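Local coordinates for protein galactose-1-phosphate uridylyltransferase (Pyrobaculum aerophilum str. IM2, PDB 6K9Z) that probably transfers uridylyl groups between UDP-glucose and hexose 1-phosphates such as galactose 1-phosphate, and binds zinc, iron(III) and UDP, at residues Met245-Val250 with Phe267-Met272; Asp89-Leu94 with Phe124-Gly129; Tyr197-His202 with Ser290-Asp295; Val204-Lys209 with Glu228-Thr233. The protein carries 1 engineered substitution. All blocks are in the same frame, centred on the assembly; numbering follows the deposited sequence.

Contact 1: residues Met245-Val250 with Phe267-Met272; sequences MPYIMV and FEIYGM. With FE (Fe (III) ion), chain E.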
loop_
_atom_site.group_PDB
_atom_site.type_symbol
_atom_site.label_atom_id
_atom_site.label_comp_id
_atom_site.label_asym_id
_atom_site.label_seq_id
_atom_site.Cartn_x
_atom_site.Cartn_y
_atom_site.Cartn_z
ATOM N N MET A 245 13.401 13.893 5.344
ATOM C CA MET A 245 12.632 12.631 5.341
ATOM C C MET A 245 11.876 12.525 4.018
ATOM O O MET A 245 11.164 13.454 3.608
ATOM C CB MET A 245 11.601 12.689 6.472
ATOM C CG MET A 245 10.981 11.421 6.717
ATOM S SD MET A 245 9.722 11.488 7.970
ATOM C CE MET A 245 10.633 12.019 9.416
ATOM N N PRO A 246 11.946 11.374 3.341
ATOM C CA PRO A 246 11.063 11.139 2.206
ATOM C C PRO A 246 9.635 11.089 2.730
ATOM O O PRO A 246 9.339 10.585 3.850
ATOM C CB PRO A 246 11.516 9.797 1.625
ATOM C CG PRO A 246 12.242 9.135 2.795
ATOM C CD PRO A 246 12.828 10.243 3.637
ATOM N N TYR A 247 8.706 11.562 1.912
ATOM C CA TYR A 247 7.290 11.516 2.322
ATOM C C TYR A 247 6.393 11.455 1.088
ATOM O O TYR A 247 6.828 11.758 -0.071
ATOM C CB TYR A 247 6.901 12.723 3.181
ATOM C CG TYR A 247 6.929 14.041 2.458
ATOM C CD1 TYR A 247 5.845 14.442 1.711
ATOM C CD2 TYR A 247 8.035 14.859 2.505
ATOM C CE1 TYR A 247 5.841 15.630 1.005
ATOM C CE2 TYR A 247 8.054 16.059 1.806
ATOM C CZ TYR A 247 6.968 16.421 1.038
ATOM O OH TYR A 247 6.974 17.565 0.299
ATOM N N ILE A 248 5.144 11.114 1.395
ATOM C CA ILE A 248 4.015 11.043 0.456
ATOM C C ILE A 248 2.987 12.023 0.985
ATOM O O ILE A 248 2.731 12.019 2.186
ATOM C CB ILE A 248 3.465 9.631 0.403
ATOM C CG1 ILE A 248 4.506 8.708 -0.239
ATOM C CG2 ILE A 248 2.125 9.610 -0.280
ATOM C CD1 ILE A 248 4.507 7.328 0.317
ATOM N N MET A 249 2.416 12.804 0.099
ATOM C CA MET A 249 1.250 13.654 0.453
ATOM C C MET A 249 0.108 13.424 -0.531
ATOM O O MET A 249 0.378 13.303 -1.720
ATOM C CB MET A 249 1.633 15.124 0.439
ATOM C CG MET A 249 0.439 16.008 0.746
ATOM S SD MET A 249 0.992 17.670 1.220
ATOM C CE MET A 249 1.359 18.290 -0.414
ATOM N N VAL A 250 -1.110 13.267 -0.016
ATOM C CA VAL A 250 -2.293 13.048 -0.869
ATOM C C VAL A 250 -3.424 13.910 -0.314
ATOM O O VAL A 250 -3.556 14.051 0.866
ATOM C CB VAL A 250 -2.652 11.547 -0.953
ATOM C CG1 VAL A 250 -3.016 10.970 0.392
ATOM C CG2 VAL A 250 -3.706 11.236 -2.011
ATOM N N PHE A 267 -5.529 16.779 3.818
ATOM C CA PHE A 267 -4.244 16.298 3.296
ATOM C C PHE A 267 -3.725 15.214 4.240
ATOM O O PHE A 267 -3.773 15.418 5.464
ATOM C CB PHE A 267 -3.247 17.428 3.126
ATOM C CG PHE A 267 -3.614 18.397 2.032
ATOM C CD1 PHE A 267 -4.538 19.410 2.287
ATOM C CD2 PHE A 267 -3.073 18.284 0.774
ATOM C CE1 PHE A 267 -4.854 20.339 1.295
ATOM C CE2 PHE A 267 -3.361 19.232 -0.192
ATOM C CZ PHE A 267 -4.313 20.193 0.030
ATOM N N GLU A 268 -3.308 14.069 3.676
ATOM C CA GLU A 268 -2.581 13.052 4.471
ATOM C C GLU A 268 -1.112 13.149 4.059
ATOM O O GLU A 268 -0.809 13.109 2.858
ATOM C CB GLU A 268 -3.178 11.657 4.351
ATOM C CG GLU A 268 -4.644 11.574 4.677
ATOM C CD GLU A 268 -5.214 10.188 4.788
ATOM O OE1 GLU A 268 -6.286 10.058 5.393
ATOM O OE2 GLU A 268 -4.602 9.267 4.221
ATOM N N ILE A 269 -0.231 13.196 5.053
ATOM C CA ILE A 269 1.217 13.169 4.814
ATOM C C ILE A 269 1.789 11.938 5.534
ATOM O O ILE A 269 1.591 11.825 6.768
ATOM C CB ILE A 269 1.857 14.479 5.295
ATOM C CG1 ILE A 269 1.356 15.727 4.581
ATOM C CG2 ILE A 269 3.356 14.387 5.174
ATOM C CD1 ILE A 269 1.620 16.993 5.387
ATOM N N TYR A 270 2.516 11.107 4.791
ATOM C CA TYR A 270 3.171 9.874 5.279
ATOM C C TYR A 270 4.664 10.130 5.219
ATOM O O TYR A 270 5.193 10.036 4.158
ATOM C CB TYR A 270 2.770 8.666 4.457
ATOM C CG TYR A 270 1.315 8.530 4.117
ATOM C CD1 TYR A 270 0.301 8.922 4.960
ATOM C CD2 TYR A 270 0.966 7.909 2.932
ATOM C CE1 TYR A 270 -1.034 8.719 4.648
ATOM C CE2 TYR A 270 -0.357 7.717 2.563
ATOM C CZ TYR A 270 -1.368 8.161 3.420
ATOM O OH TYR A 270 -2.664 7.968 3.033
ATOM N N GLY A 271 5.276 10.515 6.342
ATOM C CA GLY A 271 6.738 10.570 6.469
ATOM C C GLY A 271 7.283 9.190 6.665
ATOM O O GLY A 271 6.772 8.462 7.575
ATOM N N MET A 272 8.263 8.802 5.852
ATOM C CA MET A 272 8.554 7.355 5.685
ATOM C C MET A 272 9.813 6.952 6.458
ATOM O O MET A 272 10.236 5.819 6.318
ATOM C CB MET A 272 8.615 6.952 4.210
ATOM C CG MET A 272 7.293 7.181 3.484
ATOM S SD MET A 272 5.984 6.156 4.257
ATOM C CE MET A 272 6.398 4.581 3.535
HETATM FE FE FE E . -8.353 10.160 4.458
HETATM O O HOH W 1 -8.875 9.593 6.556
#
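Ile248 and Tyr270 form a hydrogen-bonded pair in two antiparallel strands, whose local directions differ by 170°. Tyr270 N meets Ile248 O at 2.8 Å, nearly straight, and Ile248 N bonds back to Tyr270 O. Val250 and Glu268 repeat the pattern, while Met272 N to Pro246 O carries it beyond the strand ends. Packing is close where Met245 SD lies 3.5 Å from Gly271 CA, over a residue with no side chain. Further on, Met249 and Ile269 lie side by side, SD to CG1 3.9 Å. The two strands are central neighbours in the half-barrel sheet; Met249 and Ile269 face helix 220-240, whereas Ile248, Val250 and Tyr270 reach the second subunit. The Met-aromatic contact is looser: Met249 SD approaches the Phe267 ring obliquely, 58° off its normal and 4.1 Å from Phe267 CD2. No side opens to solvent; water 1 lies beyond Glu268, on the iron, 2.2 Å away. Glu268 CG lies anti to the carbonyl carbon (chi1 -54°), the chain extended beyond it. OE2 accepts from Tyr270 OH at 2.6 Å, in the tyrosine ring plane, a second tie on the carboxylate beside the metal bond. OE1 binds iron(III) at 2.3 Å, with Glu156, His252 and His266.

Contact 2: residues Asp89-Leu94 with Phe124-Gly129; sequences DDLSDL and FFRNKG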
loop_
_atom_site.group_PDB
_atom_site.type_symbol
_atom_site.label_atom_id
_atom_site.label_comp_id
_atom_site.label_asym_id
_atom_site.label_seq_id
_atom_site.Cartn_x
_atom_site.Cartn_y
_atom_site.Cartn_z
ATOM N N ASP A 89 15.181 21.735 -2.131
ATOM C CA ASP A 89 14.994 20.327 -1.680
ATOM C C ASP A 89 13.502 19.993 -1.608
ATOM O O ASP A 89 13.111 18.895 -2.123
ATOM C CB ASP A 89 15.641 20.020 -0.329
ATOM C CG ASP A 89 15.339 18.587 0.133
ATOM O OD1 ASP A 89 15.884 17.627 -0.481
ATOM O OD2 ASP A 89 14.534 18.419 1.094
ATOM N N ASP A 90 12.678 20.880 -1.013
ATOM C CA ASP A 90 11.281 20.512 -0.621
ATOM C C ASP A 90 10.290 21.654 -0.910
ATOM O O ASP A 90 10.684 22.824 -0.918
ATOM C CB ASP A 90 11.222 20.100 0.863
ATOM C CG ASP A 90 9.863 19.530 1.234
ATOM O OD1 ASP A 90 9.267 18.817 0.368
ATOM O OD2 ASP A 90 9.351 19.862 2.320
ATOM N N LEU A 91 9.016 21.325 -1.016
ATOM C CA LEU A 91 7.895 22.298 -1.020
ATOM C C LEU A 91 8.062 23.256 0.156
ATOM O O LEU A 91 7.891 24.470 -0.005
ATOM C CB LEU A 91 6.600 21.504 -0.923
ATOM C CG LEU A 91 5.317 22.309 -0.968
ATOM C CD1 LEU A 91 5.186 23.050 -2.295
ATOM C CD2 LEU A 91 4.157 21.346 -0.758
ATOM N N SER A 92 8.446 22.739 1.328
ATOM C CA SER A 92 8.555 23.547 2.571
ATOM C C SER A 92 9.677 24.579 2.492
ATOM O O SER A 92 9.667 25.527 3.312
ATOM C CB SER A 92 8.693 22.664 3.804
ATOM O OG SER A 92 9.946 22.008 3.872
ATOM N N ASP A 93 10.589 24.481 1.521
ATOM C CA ASP A 93 11.675 25.490 1.365
ATOM C C ASP A 93 11.197 26.691 0.551
ATOM O O ASP A 93 11.887 27.711 0.547
ATOM C CB ASP A 93 12.912 24.850 0.759
ATOM C CG ASP A 93 13.473 23.783 1.670
ATOM O OD1 ASP A 93 13.867 24.142 2.795
ATOM O OD2 ASP A 93 13.533 22.606 1.261
ATOM N N LEU A 94 10.025 26.617 -0.047
ATOM C CA LEU A 94 9.496 27.728 -0.873
ATOM C C LEU A 94 8.797 28.752 0.021
ATOM O O LEU A 94 8.193 28.406 1.044
ATOM C CB LEU A 94 8.521 27.170 -1.910
ATOM C CG LEU A 94 9.140 26.276 -2.988
ATOM C CD1 LEU A 94 8.037 25.609 -3.803
ATOM C CD2 LEU A 94 10.113 27.049 -3.875
ATOM N N PHE A 124 -4.881 14.936 -6.326
ATOM C CA PHE A 124 -3.604 15.684 -6.185
ATOM C C PHE A 124 -2.701 14.923 -5.210
ATOM O O PHE A 124 -3.172 14.608 -4.092
ATOM C CB PHE A 124 -3.933 17.087 -5.672
ATOM C CG PHE A 124 -2.746 17.947 -5.379
ATOM C CD1 PHE A 124 -1.848 18.249 -6.357
ATOM C CD2 PHE A 124 -2.596 18.567 -4.151
ATOM C CE1 PHE A 124 -0.737 19.013 -6.101
ATOM C CE2 PHE A 124 -1.497 19.387 -3.897
ATOM C CZ PHE A 124 -0.556 19.598 -4.879
ATOM N N PHE A 125 -1.459 14.644 -5.588
ATOM C CA PHE A 125 -0.525 13.923 -4.700
ATOM C C PHE A 125 0.893 14.390 -4.965
ATOM O O PHE A 125 1.150 15.018 -5.984
ATOM C CB PHE A 125 -0.664 12.404 -4.796
ATOM C CG PHE A 125 -0.305 11.805 -6.116
ATOM C CD1 PHE A 125 -1.224 11.800 -7.152
ATOM C CD2 PHE A 125 0.961 11.278 -6.330
ATOM C CE1 PHE A 125 -0.907 11.208 -8.364
ATOM C CE2 PHE A 125 1.295 10.725 -7.549
ATOM C CZ PHE A 125 0.371 10.692 -8.577
ATOM N N ARG A 126 1.770 14.098 -3.996
ATOM C CA ARG A 126 3.163 14.507 -4.109
ATOM C C ARG A 126 3.993 13.376 -3.536
ATOM O O ARG A 126 3.740 12.980 -2.413
ATOM C CB ARG A 126 3.389 15.838 -3.406
ATOM C CG ARG A 126 4.762 16.467 -3.670
ATOM C CD ARG A 126 4.920 17.812 -2.913
ATOM N NE ARG A 126 5.922 18.650 -3.533
ATOM C CZ ARG A 126 7.251 18.547 -3.341
ATOM N NH1 ARG A 126 7.750 17.643 -2.499
ATOM N NH2 ARG A 126 8.089 19.288 -4.059
ATOM N N ASN A 127 4.996 12.937 -4.292
ATOM C CA ASN A 127 6.009 11.986 -3.778
ATOM C C ASN A 127 7.317 12.751 -3.612
ATOM O O ASN A 127 7.687 13.481 -4.533
ATOM C CB ASN A 127 6.215 10.805 -4.726
ATOM C CG ASN A 127 4.942 10.011 -4.889
ATOM O OD1 ASN A 127 4.313 9.674 -3.884
ATOM N ND2 ASN A 127 4.598 9.683 -6.137
ATOM N N LYS A 128 8.030 12.541 -2.483
ATOM C CA LYS A 128 9.267 13.316 -2.244
ATOM C C LYS A 128 10.331 12.366 -1.721
ATOM O O LYS A 128 10.074 11.670 -0.736
ATOM C CB LYS A 128 8.984 14.442 -1.239
ATOM C CG LYS A 128 10.134 15.413 -1.067
ATOM C CD LYS A 128 11.196 15.004 -0.056
ATOM C CE LYS A 128 12.212 16.107 0.166
ATOM N NZ LYS A 128 13.004 15.867 1.399
ATOM N N GLY A 129 11.462 12.304 -2.404
ATOM C CA GLY A 129 12.619 11.553 -1.913
ATOM C C GLY A 129 13.077 10.488 -2.896
ATOM O O GLY A 129 12.274 9.665 -3.362
HETATM O O HOH W 2 10.677 18.299 -3.389
#
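Leu91 lays its CB over the centre of the Arg126 guanidinium, 3.8 Å above the plane. Leu91 N lies over the same face, and this buried N-H has no hydrogen-bond partner in the model. The arginine reaches that position with an extended chain, CG anti to the backbone N (chi1 -170°). Asp90 comes in obliquely: its OD1 is 3.4 Å from Arg126 NH1 but well out of the guanidinium plane, with the two flat groups turned 74° apart, so the salt bridge rests on charge with no N-H aimed at the oxygen. That same OD1 has a hydrogen bond from Tyr247 OH, and Arg126 NH2 has its own salt bridge to Glu82. Water 2, in the guanidinium plane, accepts from Arg126 NH2 at 2.9 Å and donates to Asp89 O. The loop 89-94 precedes helix 96-114, and its start is shaped by an Asx turn: Asp90 OD2 accepts from Ser92 N, which stands above the carboxylate plane, and from Ser92 OG at 2.7 Å on the anti side. Strand 121-128, which carries Arg126 and Lys128, runs through the middle of the large sheet. Lys128 CG fits the guanidinium edge, in plane, and a bend at chi2 (-85°) sets CD off the line of the chain. Its NZ then meets Asp89 OD2 at 3.0 Å in a hydrogen-bonded salt bridge on the syn side of the carboxylate, the two side chains crossing at about a right angle. The Arg126 side chain is about 6 Å from that of Phe140, the engineered residue at the predicted site of the uridylylated histidine.

Contact 3: residues Tyr197-His202 with Ser290-Asp295; sequences YAKWPH and SLFTLD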
loop_
_atom_site.group_PDB
_atom_site.type_symbol
_atom_site.label_atom_id
_atom_site.label_comp_id
_atom_site.label_asym_id
_atom_site.label_seq_id
_atom_site.Cartn_x
_atom_site.Cartn_y
_atom_site.Cartn_z
ATOM N N TYR A 197 -5.389 6.750 14.460
ATOM C CA TYR A 197 -5.316 5.592 13.521
ATOM C C TYR A 197 -4.193 5.823 12.500
ATOM O O TYR A 197 -4.258 5.202 11.414
ATOM C CB TYR A 197 -6.676 5.414 12.821
ATOM C CG TYR A 197 -7.307 6.712 12.328
ATOM C CD1 TYR A 197 -8.061 7.515 13.171
ATOM C CD2 TYR A 197 -7.122 7.156 11.014
ATOM C CE1 TYR A 197 -8.640 8.691 12.744
ATOM C CE2 TYR A 197 -7.631 8.370 10.590
ATOM C CZ TYR A 197 -8.428 9.123 11.448
ATOM O OH TYR A 197 -8.905 10.337 11.032
ATOM N N ALA A 198 -3.132 6.560 12.865
ATOM C CA ALA A 198 -1.896 6.660 12.048
ATOM C C ALA A 198 -1.372 5.240 11.736
ATOM O O ALA A 198 -1.429 4.352 12.620
ATOM C CB ALA A 198 -0.835 7.451 12.778
ATOM N N LYS A 199 -0.867 5.064 10.508
ATOM C CA LYS A 199 -0.312 3.784 9.980
ATOM C C LYS A 199 1.156 3.909 9.593
ATOM O O LYS A 199 1.873 2.864 9.495
ATOM C CB LYS A 199 -0.995 3.423 8.666
ATOM C CG LYS A 199 -2.428 3.042 8.781
ATOM C CD LYS A 199 -3.121 3.127 7.438
ATOM C CE LYS A 199 -4.599 3.271 7.689
ATOM N NZ LYS A 199 -4.891 4.440 8.561
ATOM N N TRP A 200 1.587 5.106 9.255
ATOM C CA TRP A 200 2.956 5.361 8.757
ATOM C C TRP A 200 3.793 6.018 9.861
ATOM O O TRP A 200 3.250 6.567 10.825
ATOM C CB TRP A 200 2.874 6.134 7.422
ATOM C CG TRP A 200 2.040 5.391 6.427
ATOM C CD1 TRP A 200 0.760 5.679 6.021
ATOM C CD2 TRP A 200 2.399 4.157 5.773
ATOM N NE1 TRP A 200 0.314 4.718 5.159
ATOM C CE2 TRP A 200 1.302 3.795 4.966
ATOM C CE3 TRP A 200 3.542 3.355 5.776
ATOM C CZ2 TRP A 200 1.301 2.633 4.209
ATOM C CZ3 TRP A 200 3.555 2.205 5.002
ATOM C CH2 TRP A 200 2.422 1.843 4.268
ATOM N N PRO A 201 5.134 5.917 9.794
ATOM C CA PRO A 201 6.006 6.216 10.939
ATOM C C PRO A 201 5.910 7.685 11.374
ATOM O O PRO A 201 6.011 7.914 12.555
ATOM C CB PRO A 201 7.425 5.931 10.442
ATOM C CG PRO A 201 7.250 5.079 9.220
ATOM C CD PRO A 201 5.883 5.331 8.665
ATOM N N HIS A 202 5.697 8.629 10.440
ATOM C CA HIS A 202 5.388 10.034 10.798
ATOM C C HIS A 202 4.181 10.514 10.019
ATOM O O HIS A 202 4.420 11.209 8.966
ATOM C CB HIS A 202 6.568 10.960 10.529
ATOM C CG HIS A 202 7.693 10.744 11.481
ATOM N ND1 HIS A 202 8.683 9.779 11.261
ATOM C CD2 HIS A 202 7.978 11.318 12.658
ATOM C CE1 HIS A 202 9.547 9.827 12.281
ATOM N NE2 HIS A 202 9.136 10.764 13.151
ATOM N N SER A 290 -3.110 -5.369 3.957
ATOM C CA SER A 290 -3.598 -4.049 4.443
ATOM C C SER A 290 -3.526 -4.013 5.965
ATOM O O SER A 290 -4.489 -3.531 6.584
ATOM C CB SER A 290 -5.017 -3.704 3.996
ATOM O OG SER A 290 -5.026 -3.615 2.614
ATOM N N LEU A 291 -2.484 -4.626 6.562
ATOM C CA LEU A 291 -2.182 -4.545 8.005
ATOM C C LEU A 291 -0.984 -3.622 8.169
ATOM O O LEU A 291 0.005 -3.743 7.385
ATOM C CB LEU A 291 -1.883 -5.977 8.444
ATOM C CG LEU A 291 -2.285 -6.465 9.805
ATOM C CD1 LEU A 291 -3.754 -6.160 10.136
ATOM C CD2 LEU A 291 -1.985 -7.978 9.909
ATOM N N PHE A 292 -1.023 -2.758 9.162
ATOM C CA PHE A 292 0.045 -1.789 9.416
ATOM C C PHE A 292 0.568 -1.982 10.868
ATOM O O PHE A 292 -0.180 -2.480 11.773
ATOM C CB PHE A 292 -0.535 -0.409 9.169
ATOM C CG PHE A 292 -1.175 -0.307 7.817
ATOM C CD1 PHE A 292 -2.494 -0.635 7.624
ATOM C CD2 PHE A 292 -0.419 0.075 6.726
ATOM C CE1 PHE A 292 -3.065 -0.594 6.355
ATOM C CE2 PHE A 292 -0.988 0.121 5.470
ATOM C CZ PHE A 292 -2.310 -0.201 5.290
ATOM N N THR A 293 1.857 -1.654 11.036
ATOM C CA THR A 293 2.580 -1.774 12.326
ATOM C C THR A 293 3.250 -0.444 12.662
ATOM O O THR A 293 3.809 0.224 11.802
ATOM C CB THR A 293 3.555 -2.954 12.285
ATOM O OG1 THR A 293 4.565 -2.675 11.314
ATOM C CG2 THR A 293 2.885 -4.250 11.880
ATOM N N LEU A 294 3.226 -0.105 13.939
ATOM C CA LEU A 294 3.972 1.057 14.478
ATOM C C LEU A 294 4.807 0.600 15.647
ATOM O O LEU A 294 4.289 -0.186 16.485
ATOM C CB LEU A 294 3.015 2.137 14.975
ATOM C CG LEU A 294 2.284 2.877 13.897
ATOM C CD1 LEU A 294 1.334 3.897 14.520
ATOM C CD2 LEU A 294 3.290 3.532 12.955
ATOM N N ASP A 295 6.038 1.091 15.702
ATOM C CA ASP A 295 6.962 0.739 16.794
ATOM C C ASP A 295 6.987 1.887 17.801
ATOM O O ASP A 295 7.783 1.807 18.755
ATOM C CB ASP A 295 8.337 0.393 16.233
ATOM C CG ASP A 295 9.136 1.593 15.769
ATOM O OD1 ASP A 295 8.628 2.732 15.803
ATOM O OD2 ASP A 295 10.301 1.355 15.405
HETATM O O HOH W 3 4.320 2.184 9.710
#
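Phe292 starts the contact by taking the aliphatic part of Lys199 on one face of its ring. Lys199 CD lies over the centre, 3.8 Å from the centroid and 8° off the normal, a CH-pi contact. The ring's edge is turned toward the face of Trp200 in an offset edge-to-face pair with planes 74° apart, and Phe292 CE2 comes within 3.6 Å of Trp200 CZ2. The lysine chain bends at chi4 (56°), where NZ bonds to Tyr197 O at 3.0 Å; its charge is paired with Asp6 of the second subunit. At Thr293 the CB points away from the 197-202 loop, and the residue touches bound UDP. Its carbonyl instead turns to water 3, 2.9 Å from Thr293 O and also close to Lys199 O. Leu294 then sets its two methyls against loop carbonyl oxygens, CD1 3.4 Å from Ala198 O and CD2 3.7 Å from Trp200 O. No direct hydrogen bond links the two segments. Strand 291-294 follows helix 284-289, whose Glu286 touches both Phe292 and Trp200, and pairs in parallel with a strand of the second subunit; the loop leads into strand 202-208, and the Trp200 ring meets that of Tyr270 on strand 266-271.

Contact 4: residues Val204-Lys209 with Glu228-Thr233; sequences VHIYPK and EALKIT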
loop_
_atom_site.group_PDB
_atom_site.type_symbol
_atom_site.label_atom_id
_atom_site.label_comp_id
_atom_site.label_asym_id
_atom_site.label_seq_id
_atom_site.Cartn_x
_atom_site.Cartn_y
_atom_site.Cartn_z
ATOM N N VAL A 204 0.802 12.798 9.472
ATOM C CA VAL A 204 0.093 14.036 9.876
ATOM C C VAL A 204 -1.044 14.273 8.900
ATOM O O VAL A 204 -0.825 14.204 7.657
ATOM C CB VAL A 204 1.073 15.222 9.959
ATOM C CG1 VAL A 204 0.301 16.484 10.369
ATOM C CG2 VAL A 204 2.223 14.998 10.894
ATOM N N HIS A 205 -2.250 14.499 9.427
ATOM C CA HIS A 205 -3.428 14.889 8.607
ATOM C C HIS A 205 -3.697 16.374 8.817
ATOM O O HIS A 205 -3.606 16.845 10.001
ATOM C CB HIS A 205 -4.617 14.029 8.973
ATOM C CG HIS A 205 -4.499 12.615 8.542
ATOM N ND1 HIS A 205 -5.576 11.790 8.507
ATOM C CD2 HIS A 205 -3.410 11.890 8.186
ATOM C CE1 HIS A 205 -5.172 10.588 8.141
ATOM N NE2 HIS A 205 -3.830 10.620 7.955
ATOM N N ILE A 206 -3.989 17.085 7.741
ATOM C CA ILE A 206 -4.213 18.545 7.792
ATOM C C ILE A 206 -5.665 18.743 7.338
ATOM O O ILE A 206 -5.998 18.532 6.128
ATOM C CB ILE A 206 -3.163 19.319 6.997
ATOM C CG1 ILE A 206 -1.744 18.944 7.480
ATOM C CG2 ILE A 206 -3.392 20.825 7.068
ATOM C CD1 ILE A 206 -0.598 19.665 6.784
ATOM N N TYR A 207 -6.480 19.255 8.246
ATOM C CA TYR A 207 -7.927 19.452 7.992
ATOM C C TYR A 207 -8.310 20.905 8.132
ATOM O O TYR A 207 -7.790 21.617 8.998
ATOM C CB TYR A 207 -8.805 18.730 9.003
ATOM C CG TYR A 207 -9.100 17.279 8.721
ATOM C CD1 TYR A 207 -8.229 16.265 9.112
ATOM C CD2 TYR A 207 -10.315 16.913 8.185
ATOM C CE1 TYR A 207 -8.556 14.930 8.912
ATOM C CE2 TYR A 207 -10.651 15.599 7.973
ATOM C CZ TYR A 207 -9.784 14.595 8.355
ATOM O OH TYR A 207 -10.168 13.299 8.133
ATOM N N PRO A 208 -9.263 21.367 7.310
ATOM C CA PRO A 208 -9.825 22.698 7.527
ATOM C C PRO A 208 -10.771 22.636 8.733
ATOM O O PRO A 208 -11.473 21.627 8.964
ATOM C CB PRO A 208 -10.553 22.973 6.203
ATOM C CG PRO A 208 -11.033 21.597 5.757
ATOM C CD PRO A 208 -9.962 20.630 6.252
ATOM N N LYS A 209 -10.763 23.725 9.514
ATOM C CA LYS A 209 -11.612 23.816 10.717
ATOM C C LYS A 209 -13.074 23.980 10.277
ATOM O O LYS A 209 -13.938 23.554 11.024
ATOM C CB LYS A 209 -11.128 24.981 11.578
ATOM C CG LYS A 209 -9.857 24.657 12.353
ATOM C CD LYS A 209 -9.232 25.871 13.034
ATOM C CE LYS A 209 -8.168 25.473 14.036
ATOM N NZ LYS A 209 -7.775 26.615 14.905
ATOM N N GLU A 228 0.515 27.880 4.791
ATOM C CA GLU A 228 1.289 27.957 6.056
ATOM C C GLU A 228 1.314 26.573 6.728
ATOM O O GLU A 228 2.419 26.090 7.158
ATOM C CB GLU A 228 0.730 29.037 6.959
ATOM C CG GLU A 228 1.440 29.096 8.301
ATOM C CD GLU A 228 0.971 30.257 9.138
ATOM O OE1 GLU A 228 -0.105 30.164 9.738
ATOM O OE2 GLU A 228 1.627 31.308 9.096
ATOM N N ALA A 229 0.159 25.916 6.816
ATOM C CA ALA A 229 0.079 24.624 7.506
ATOM C C ALA A 229 0.961 23.605 6.770
ATOM O O ALA A 229 1.655 22.814 7.433
ATOM C CB ALA A 229 -1.347 24.149 7.626
ATOM N N LEU A 230 0.931 23.597 5.446
ATOM C CA LEU A 230 1.783 22.694 4.645
ATOM C C LEU A 230 3.257 23.047 4.865
ATOM O O LEU A 230 4.057 22.146 5.154
ATOM C CB LEU A 230 1.413 22.814 3.168
ATOM C CG LEU A 230 0.095 22.141 2.788
ATOM C CD1 LEU A 230 -0.303 22.463 1.346
ATOM C CD2 LEU A 230 0.227 20.648 2.995
ATOM N N LYS A 231 3.620 24.306 4.766
ATOM C CA LYS A 231 5.024 24.705 4.920
ATOM C C LYS A 231 5.518 24.271 6.292
ATOM O O LYS A 231 6.636 23.717 6.386
ATOM C CB LYS A 231 5.163 26.213 4.707
ATOM C CG LYS A 231 6.575 26.729 4.816
ATOM C CD LYS A 231 6.724 28.206 4.408
ATOM C CE LYS A 231 8.097 28.771 4.694
ATOM N NZ LYS A 231 9.115 28.170 3.825
ATOM N N ILE A 232 4.786 24.630 7.347
ATOM C CA ILE A 232 5.294 24.413 8.728
ATOM C C ILE A 232 5.332 22.903 9.021
ATOM O O ILE A 232 6.305 22.470 9.662
ATOM C CB ILE A 232 4.468 25.242 9.720
ATOM C CG1 ILE A 232 4.827 26.720 9.490
ATOM C CG2 ILE A 232 4.754 24.805 11.145
ATOM C CD1 ILE A 232 3.990 27.707 10.257
ATOM N N THR A 233 4.325 22.135 8.599
ATOM C CA THR A 233 4.241 20.667 8.889
ATOM C C THR A 233 5.408 19.977 8.156
ATOM O O THR A 233 6.156 19.173 8.747
ATOM C CB THR A 233 2.850 20.108 8.547
ATOM O OG1 THR A 233 1.848 20.720 9.350
ATOM C CG2 THR A 233 2.822 18.603 8.728
#
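Ile206 and Thr233 reach toward each other tip to tip, Ile206 CD1 stopping 3.7 Å from Thr233 OG1. The isoleucine does this with its chain extended at chi2 (-179°), which carries CD1 outward from the strand. Its other branch, CG2, meets Ala229 CB at 3.9 Å, one turn earlier on the helix, and CD1 also touches Leu230 CD2 at 4.0 Å. Val204 is likewise set tip to tip with Thr233, but methyl to methyl: Val204 CG1 lies 3.7 Å from Thr233 CG2. Thr233 thus gives each strand residue a different branch. Its hydroxyl makes no hydrogen bond across the interface; OG1 donates to Ala229 O at 2.8 Å. Thr233 N reaches that carbonyl from the opposite face of its plane, so one oxygen accepts two bonds and the polar end of the threonine is satisfied inside its own helix. The strand and helix axes run nearly antiparallel, 164° apart and 10.0 Å at closest approach, a spacing consistent with a helix lying on a sheet. Strand 202-208 sits between strands 190-193 and 266-271; helix 220-240 covers the face that carries Val204 and Ile206, with Leu230 also touching Leu103 of helix 96-114 and Ala229 touching Phe185 of strand 183-186.

Overall arrangement
All touching residues of contacts 1, 3 and 4 are buried, whereas contact 2 has an exposed residue, Asp89, at its rim. Contacts 1, 2 and 4 share the large sheet: strand 121-128 of contact 2 bonds to the first strand of contact 1 (Met249 O to Arg126 N, 2.8 Å), whose second strand bonds to that of contact 4. Contact 1 is backbone pairing with an iron ligand at one end, contact 4 apolar strand-helix packing, contact 2 mainly charged. Lys231 NZ, on helix 220-240, hydrogen-bonds to Ser92 O and Leu94 O of contact 2. Contact 3 lies farthest from the chain centre, about 18 Å; its strand pairs with one of the second subunit, which contacts 1 and 2 also touch.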